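Long-range contact in uncharacterized protein (Candida albicans, PDB 5K04), which serves as the non-catalytic MDM20 subunit of the NatB N-terminal acetyltransferase, probably supporting the NAT3 subunit in acetylating protein N-termini: residues K123-K127 and I496-K500. Sequence-based numbering, arbitrary orientation.
Sequences KYDFK and INFSK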
loop_
_atom_site.group_PDB
_atom_site.type_symbol
_atom_site.label_atom_id
_atom_site.label_comp_id
_atom_site.label_asym_id
_atom_site.label_seq_id
_atom_site.Cartn_x
_atom_site.Cartn_y
_atom_site.Cartn_z
ATOM N N LYS A 123 8.704 1.080 -17.078
ATOM C CA LYS A 123 8.778 -0.284 -17.599
ATOM C C LYS A 123 9.982 -0.946 -16.952
ATOM O O LYS A 123 11.118 -0.759 -17.392
ATOM C CB LYS A 123 8.907 -0.291 -19.120
ATOM C CG LYS A 123 7.710 0.261 -19.858
ATOM C CD LYS A 123 7.910 0.212 -21.369
ATOM C CE LYS A 123 6.607 0.545 -22.070
ATOM N NZ LYS A 123 6.724 0.528 -23.541
ATOM N N TYR A 124 9.734 -1.747 -15.927
ATOM C CA TYR A 124 10.814 -2.195 -15.044
ATOM C C TYR A 124 11.543 -3.385 -15.675
ATOM O O TYR A 124 11.515 -4.518 -15.191
ATOM C CB TYR A 124 10.255 -2.525 -13.667
ATOM C CG TYR A 124 9.332 -1.452 -13.118
ATOM C CD1 TYR A 124 7.979 -1.438 -13.455
ATOM C CD2 TYR A 124 9.812 -0.448 -12.273
ATOM C CE1 TYR A 124 7.126 -0.461 -12.972
ATOM C CE2 TYR A 124 8.963 0.538 -11.779
ATOM C CZ TYR A 124 7.616 0.521 -12.135
ATOM O OH TYR A 124 6.745 1.482 -11.664
ATOM N N ASP A 125 12.212 -3.097 -16.792
ATOM C CA ASP A 125 12.970 -4.091 -17.555
ATOM C C ASP A 125 14.425 -3.953 -17.133
ATOM O O ASP A 125 15.195 -3.185 -17.715
ATOM C CB ASP A 125 12.791 -3.894 -19.063
ATOM C CG ASP A 125 13.386 -5.038 -19.888
ATOM O OD1 ASP A 125 14.312 -5.721 -19.401
ATOM O OD2 ASP A 125 12.925 -5.247 -21.031
ATOM N N PHE A 126 14.801 -4.733 -16.119
ATOM C CA PHE A 126 16.145 -4.643 -15.553
ATOM C C PHE A 126 17.230 -4.979 -16.571
ATOM O O PHE A 126 18.390 -4.608 -16.361
ATOM C CB PHE A 126 16.271 -5.564 -14.330
ATOM C CG PHE A 126 15.385 -5.178 -13.173
ATOM C CD1 PHE A 126 15.195 -3.854 -12.831
ATOM C CD2 PHE A 126 14.747 -6.155 -12.421
ATOM C CE1 PHE A 126 14.378 -3.511 -11.760
ATOM C CE2 PHE A 126 13.931 -5.816 -11.352
ATOM C CZ PHE A 126 13.749 -4.498 -11.022
ATOM N N LYS A 127 16.886 -5.699 -17.647
ATOM C CA LYS A 127 17.829 -5.902 -18.746
ATOM C C LYS A 127 18.083 -4.603 -19.489
ATOM O O LYS A 127 19.187 -4.385 -20.001
ATOM C CB LYS A 127 17.306 -6.973 -19.716
ATOM C CG LYS A 127 17.665 -8.393 -19.317
ATOM C CD LYS A 127 16.811 -9.433 -20.023
ATOM C CE LYS A 127 17.058 -10.823 -19.436
ATOM N NZ LYS A 127 16.081 -11.828 -19.940
ATOM N N ILE A 496 11.983 1.119 -6.216
ATOM C CA ILE A 496 11.592 0.495 -7.474
ATOM C C ILE A 496 10.414 -0.441 -7.250
ATOM O O ILE A 496 9.411 -0.395 -7.980
ATOM C CB ILE A 496 12.807 -0.229 -8.081
ATOM C CG1 ILE A 496 13.870 0.796 -8.502
ATOM C CG2 ILE A 496 12.399 -1.123 -9.237
ATOM C CD1 ILE A 496 15.249 0.189 -8.782
ATOM N N ASN A 497 10.499 -1.275 -6.205
ATOM C CA ASN A 497 9.425 -2.224 -5.911
ATOM C C ASN A 497 8.152 -1.506 -5.499
ATOM O O ASN A 497 7.047 -1.948 -5.842
ATOM C CB ASN A 497 9.863 -3.204 -4.820
ATOM C CG ASN A 497 10.827 -4.268 -5.349
ATOM O OD1 ASN A 497 10.796 -4.603 -6.523
ATOM N ND2 ASN A 497 11.670 -4.800 -4.480
ATOM N N PHE A 498 8.291 -0.407 -4.750
ATOM C CA PHE A 498 7.140 0.420 -4.408
ATOM C C PHE A 498 6.435 0.894 -5.670
ATOM O O PHE A 498 5.218 0.740 -5.816
ATOM C CB PHE A 498 7.594 1.616 -3.562
ATOM C CG PHE A 498 6.458 2.392 -2.930
ATOM C CD1 PHE A 498 5.871 3.453 -3.591
ATOM C CD2 PHE A 498 5.987 2.064 -1.669
ATOM C CE1 PHE A 498 4.826 4.168 -3.011
ATOM C CE2 PHE A 498 4.934 2.773 -1.080
ATOM C CZ PHE A 498 4.359 3.825 -1.747
ATOM N N SER A 499 7.207 1.473 -6.598
ATOM C CA SER A 499 6.671 1.907 -7.884
ATOM C C SER A 499 5.960 0.762 -8.601
ATOM O O SER A 499 4.794 0.896 -8.986
ATOM C CB SER A 499 7.804 2.473 -8.747
ATOM O OG SER A 499 7.309 2.979 -9.957
ATOM N N LYS A 500 6.658 -0.377 -8.783
ATOM C CA LYS A 500 6.064 -1.556 -9.433
ATOM C C LYS A 500 4.736 -1.956 -8.804
ATOM O O LYS A 500 3.778 -2.294 -9.510
ATOM C CB LYS A 500 6.998 -2.758 -9.341
ATOM C CG LYS A 500 8.231 -2.759 -10.203
ATOM C CD LYS A 500 8.758 -4.190 -10.297
ATOM C CE LYS A 500 10.253 -4.249 -10.549
ATOM N NZ LYS A 500 10.709 -5.652 -10.785
#
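The aliphatic chain of Lys500 lies over one face of the Tyr124 ring, its CG 3.4 Å from the ring centroid and 11° off the normal, a close CH-pi contact. With CG anti to its own carbonyl carbon (chi1 -73°) and the rest of the chain extended, Lys500 runs back along the tyrosine toward CB of Tyr124, against which Lys500 CE packs. Its NZ ends 3.3 Å from CZ of Phe126, oblique to that ring. At the far end of Tyr124, OH meets Ser499 OG in the ring plane; the oxygens are modelled 2.3 Å apart, too short to be taken at face value, leaving the hydrogen bond doubtful in detail, and either could donate. Ile496 CG2 touches both aromatics, 4.0 Å from Tyr124 CD2 and equally far from Phe126 CE1, at the phenylalanine edge. The contact joins two remote parts of this all-helical, TPR-clan subunit: the turn leading into helix 126-138 rests against helix 489-503. Asp125 N bonds to Lys123 O (2.7 Å), closing an inverse gamma turn around Tyr124, and Asp125 N-caps the helix through a weak bond from Lys127 N to OD1. Farther out, Leu155 of helix 143-157 touches both Phe126 and Ile496, while Phe498 stacks on Phe13 of the NAT3 chain.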